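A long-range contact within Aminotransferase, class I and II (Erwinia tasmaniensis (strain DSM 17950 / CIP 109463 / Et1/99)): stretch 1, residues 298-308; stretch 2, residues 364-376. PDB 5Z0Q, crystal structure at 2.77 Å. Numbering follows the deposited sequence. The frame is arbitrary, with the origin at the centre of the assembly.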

# COMPACT_ATOMS: atom_id res chain seq x y z
N ASP A 298 1.54 31.38 2.10
CA ASP A 298 2.12 32.69 1.85
C ASP A 298 3.41 32.57 1.05
O ASP A 298 3.67 33.37 0.14
N TYR A 299 4.23 31.57 1.37
CA TYR A 299 5.48 31.37 0.63
C TYR A 299 5.21 30.92 -0.80
O TYR A 299 5.88 31.37 -1.73
N LEU A 300 4.21 30.05 -0.99
CA LEU A 300 3.90 29.57 -2.34
C LEU A 300 3.23 30.65 -3.18
O LEU A 300 3.43 30.69 -4.40
N ARG A 301 2.43 31.52 -2.56
CA ARG A 301 1.83 32.61 -3.32
C ARG A 301 2.89 33.59 -3.81
O ARG A 301 2.81 34.08 -4.94
N ALA A 302 3.88 33.89 -2.97
CA ALA A 302 4.98 34.75 -3.40
C ALA A 302 5.77 34.09 -4.52
O ALA A 302 6.18 34.77 -5.48
N ASN A 303 6.01 32.78 -4.43
CA ASN A 303 6.67 32.06 -5.51
C ASN A 303 5.80 32.03 -6.76
O ASN A 303 6.30 32.14 -7.88
N ARG A 304 4.48 31.87 -6.58
CA ARG A 304 3.57 31.82 -7.72
C ARG A 304 3.53 33.15 -8.46
O ARG A 304 3.59 33.19 -9.69
N ASP A 305 3.43 34.25 -7.71
CA ASP A 305 3.35 35.57 -8.34
C ASP A 305 4.62 35.90 -9.11
O ASP A 305 4.56 36.58 -10.15
N MET A 306 5.77 35.44 -8.64
CA MET A 306 7.02 35.69 -9.35
C MET A 306 7.07 34.90 -10.66
O MET A 306 7.45 35.44 -11.70
N LEU A 307 6.70 33.62 -10.61
CA LEU A 307 6.68 32.80 -11.82
C LEU A 307 5.67 33.33 -12.83
O LEU A 307 5.93 33.35 -14.03
N ALA A 308 4.50 33.76 -12.35
CA ALA A 308 3.45 34.23 -13.25
C ALA A 308 3.88 35.51 -13.96
O ALA A 308 3.72 35.63 -15.18
N ARG A 364 4.52 21.48 -17.15
CA ARG A 364 4.09 21.74 -15.78
C ARG A 364 5.27 22.21 -14.95
O ARG A 364 6.31 21.54 -14.90
N PHE A 365 5.12 23.36 -14.30
CA PHE A 365 6.18 23.99 -13.53
C PHE A 365 5.91 23.77 -12.04
O PHE A 365 4.86 24.16 -11.53
N ASN A 366 6.87 23.15 -11.36
CA ASN A 366 6.78 22.92 -9.92
C ASN A 366 7.57 24.01 -9.21
O ASN A 366 8.80 23.95 -9.13
N PHE A 367 6.86 25.02 -8.71
CA PHE A 367 7.49 26.08 -7.92
C PHE A 367 7.34 25.83 -6.42
O PHE A 367 7.44 26.78 -5.63
N GLY A 368 7.12 24.58 -6.01
CA GLY A 368 7.14 24.22 -4.61
C GLY A 368 8.55 23.95 -4.13
O GLY A 368 8.96 22.80 -3.99
N CYS A 369 9.30 25.02 -3.89
CA CYS A 369 10.72 24.93 -3.59
C CYS A 369 11.16 26.25 -2.97
O CYS A 369 10.42 27.24 -3.04
N PRO A 370 12.33 26.29 -2.33
CA PRO A 370 12.83 27.57 -1.81
C PRO A 370 12.99 28.59 -2.93
O PRO A 370 13.31 28.25 -4.07
N ARG A 371 12.76 29.86 -2.58
CA ARG A 371 12.73 30.92 -3.58
C ARG A 371 14.07 31.07 -4.30
O ARG A 371 14.11 31.47 -5.47
N GLN A 372 15.18 30.74 -3.62
CA GLN A 372 16.48 30.82 -4.27
C GLN A 372 16.57 29.86 -5.45
O GLN A 372 17.18 30.18 -6.48
N LEU A 373 15.96 28.68 -5.32
CA LEU A 373 15.96 27.73 -6.42
C LEU A 373 15.00 28.16 -7.53
O LEU A 373 15.22 27.85 -8.70
N LEU A 374 13.93 28.88 -7.17
CA LEU A 374 13.01 29.38 -8.19
C LEU A 374 13.66 30.46 -9.04
O LEU A 374 13.46 30.51 -10.26
N GLU A 375 14.44 31.35 -8.41
CA GLU A 375 15.12 32.40 -9.16
C GLU A 375 16.11 31.82 -10.16
O GLU A 375 16.22 32.31 -11.29
N GLU A 376 16.83 30.77 -9.76
CA GLU A 376 17.74 30.11 -10.69
C GLU A 376 16.99 29.45 -11.84
O GLU A 376 17.49 29.41 -12.97

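Which bump fills the clearest hollow? R371 lies as a knob among Y299, A302, N303 and M306 of the first helix. Extended at chi1 and chi2 (t, t) and bent at chi3 (m), R371 has its guanidinium over one face of the Y299 ring, an off-centre cation-pi contact with R371 CZ 4.4 Å from the Y299 ring centroid. R371 NH2 comes 3.3 Å from A302 CB, and M306 CE rests 3.5 Å from R371 CD.

How does Y299 reach the start of the second helix? Its CA-to-CB bond points sideways, but with chi1 t the ring extends across the gap, its edge near C369 O and P370 CA. There Y299 OH accepts a short 2.5 Å hydrogen bond from R371 N, an amide in the helix's first turn, where no preceding turn offers a carbonyl.

What does N303 do, pointing toward the other stretch? In rotamer m, it sends N303 ND2 to the loop carbonyls, making weak hydrogen bonds to C369 O (2.9 Å) and F367 O (3.4 Å). N303 CB packs 3.7 Å from L374 CD2.

Where do the phenylalanines fit? F367 (chi1 p) packs against the first helix, with R304 CA over one ring face. L307 (t, p) packs against both rings, over one face of F365: L307 CD2 touches both, 3.5 Å from F367 CD2 and 3.6 Å from F365 CD1, while L307 CD1 lies 3.6 Å from the F365 ring centroid.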

# COMPACT_ATOMS: atom_id res chain seq x y z
CB ASP A 298 2.37 33.42 3.16
CG ASP A 298 1.10 33.63 3.97
OD1 ASP A 298 0.01 33.67 3.37
OD2 ASP A 298 1.20 33.75 5.21
CB TYR A 299 6.35 30.35 1.36
CG TYR A 299 7.80 30.33 0.92
CD1 TYR A 299 8.73 31.18 1.50
CD2 TYR A 299 8.23 29.46 -0.07
CE1 TYR A 299 10.05 31.17 1.11
CE2 TYR A 299 9.56 29.44 -0.47
CZ TYR A 299 10.46 30.30 0.12
OH TYR A 299 11.78 30.28 -0.27
CB LEU A 300 3.02 28.32 -2.26
CG LEU A 300 3.72 27.03 -1.83
CD1 LEU A 300 2.75 25.87 -1.81
CD2 LEU A 300 4.91 26.74 -2.73
CB ARG A 301 0.77 33.33 -2.48
CG ARG A 301 0.25 34.60 -3.14
CD ARG A 301 -0.94 35.21 -2.39
NE ARG A 301 -0.72 35.26 -0.95
CZ ARG A 301 -1.45 34.57 -0.07
NH1 ARG A 301 -2.44 33.80 -0.48
NH2 ARG A 301 -1.18 34.68 1.23
CB ALA A 302 5.88 35.08 -2.22
CB ASN A 303 7.03 30.65 -5.07
CG ASN A 303 8.26 30.60 -4.18
OD1 ASN A 303 8.69 31.62 -3.65
ND2 ASN A 303 8.82 29.41 -4.02
CB ARG A 304 2.17 31.42 -7.25
CG ARG A 304 1.15 31.35 -8.37
CD ARG A 304 -0.26 31.48 -7.82
NE ARG A 304 -0.51 32.82 -7.28
CZ ARG A 304 -1.69 33.22 -6.81
NH1 ARG A 304 -2.72 32.39 -6.80
NH2 ARG A 304 -1.83 34.45 -6.33
CB ASP A 305 3.06 36.64 -7.29
CG ASP A 305 1.70 36.48 -6.65
OD1 ASP A 305 0.96 35.55 -7.03
OD2 ASP A 305 1.36 37.29 -5.76
CB MET A 306 8.21 35.34 -8.46
CG MET A 306 9.55 35.80 -9.01
SD MET A 306 10.91 35.22 -7.99
CE MET A 306 10.27 35.57 -6.36
CB LEU A 307 6.39 31.35 -11.47
CG LEU A 307 6.15 30.38 -12.63
CD1 LEU A 307 7.42 30.14 -13.42
CD2 LEU A 307 5.58 29.06 -12.12
CB ALA A 308 2.15 34.46 -12.47
CB ARG A 364 3.45 20.50 -15.16
CG ARG A 364 2.57 20.82 -13.95
CD ARG A 364 1.90 19.58 -13.38
NE ARG A 364 2.86 18.67 -12.76
CZ ARG A 364 2.53 17.61 -12.03
NH1 ARG A 364 1.25 17.33 -11.82
NH2 ARG A 364 3.47 16.84 -11.50
CB PHE A 365 6.25 25.49 -13.84
CG PHE A 365 7.54 26.14 -13.43
CD1 PHE A 365 7.87 26.30 -12.10
CD2 PHE A 365 8.42 26.62 -14.39
CE1 PHE A 365 9.05 26.90 -11.72
CE2 PHE A 365 9.60 27.22 -14.02
CZ PHE A 365 9.92 27.37 -12.69
CB ASN A 366 7.30 21.53 -9.56
CG ASN A 366 7.01 21.14 -8.12
OD1 ASN A 366 6.81 22.00 -7.26
ND2 ASN A 366 6.99 19.84 -7.85
CB PHE A 367 6.93 27.45 -8.30
CG PHE A 367 5.44 27.58 -8.16
CD1 PHE A 367 4.88 28.02 -6.97
CD2 PHE A 367 4.60 27.30 -9.22
CE1 PHE A 367 3.51 28.15 -6.83
CE2 PHE A 367 3.23 27.44 -9.10
CZ PHE A 367 2.68 27.86 -7.90
CB CYS A 369 11.54 24.63 -4.85
SG CYS A 369 11.30 25.82 -6.18
CB PRO A 370 14.18 27.21 -1.18
CG PRO A 370 14.53 25.87 -1.75
CD PRO A 370 13.22 25.18 -1.96
CB ARG A 371 12.33 32.24 -2.92
CG ARG A 371 12.09 33.38 -3.90
CD ARG A 371 11.48 34.59 -3.20
NE ARG A 371 10.17 34.28 -2.61
CZ ARG A 371 9.94 34.23 -1.31
NH1 ARG A 371 10.91 34.49 -0.44
NH2 ARG A 371 8.72 33.94 -0.86
CB GLN A 372 17.59 30.54 -3.25
CG GLN A 372 18.99 30.75 -3.79
CD GLN A 372 20.06 30.29 -2.82
OE1 GLN A 372 20.71 29.27 -3.03
NE2 GLN A 372 20.26 31.06 -1.75
CB LEU A 373 15.59 26.33 -5.92
CG LEU A 373 15.64 25.19 -6.94
CD1 LEU A 373 17.02 25.11 -7.58
CD2 LEU A 373 15.26 23.87 -6.30
CB LEU A 374 11.73 29.90 -7.54
CG LEU A 374 10.68 30.44 -8.51
CD1 LEU A 374 10.20 29.35 -9.45
CD2 LEU A 374 9.51 31.05 -7.75
CB GLU A 375 15.82 33.36 -8.20
CG GLU A 375 14.89 34.13 -7.28
CD GLU A 375 15.62 34.89 -6.20
OE1 GLU A 375 16.84 34.65 -6.02
OE2 GLU A 375 14.99 35.72 -5.51
CB GLU A 376 18.59 29.07 -9.95
CG GLU A 376 19.49 29.66 -8.88
CD GLU A 376 20.30 28.61 -8.15
OE1 GLU A 376 20.14 27.41 -8.47
OE2 GLU A 376 21.09 28.98 -7.26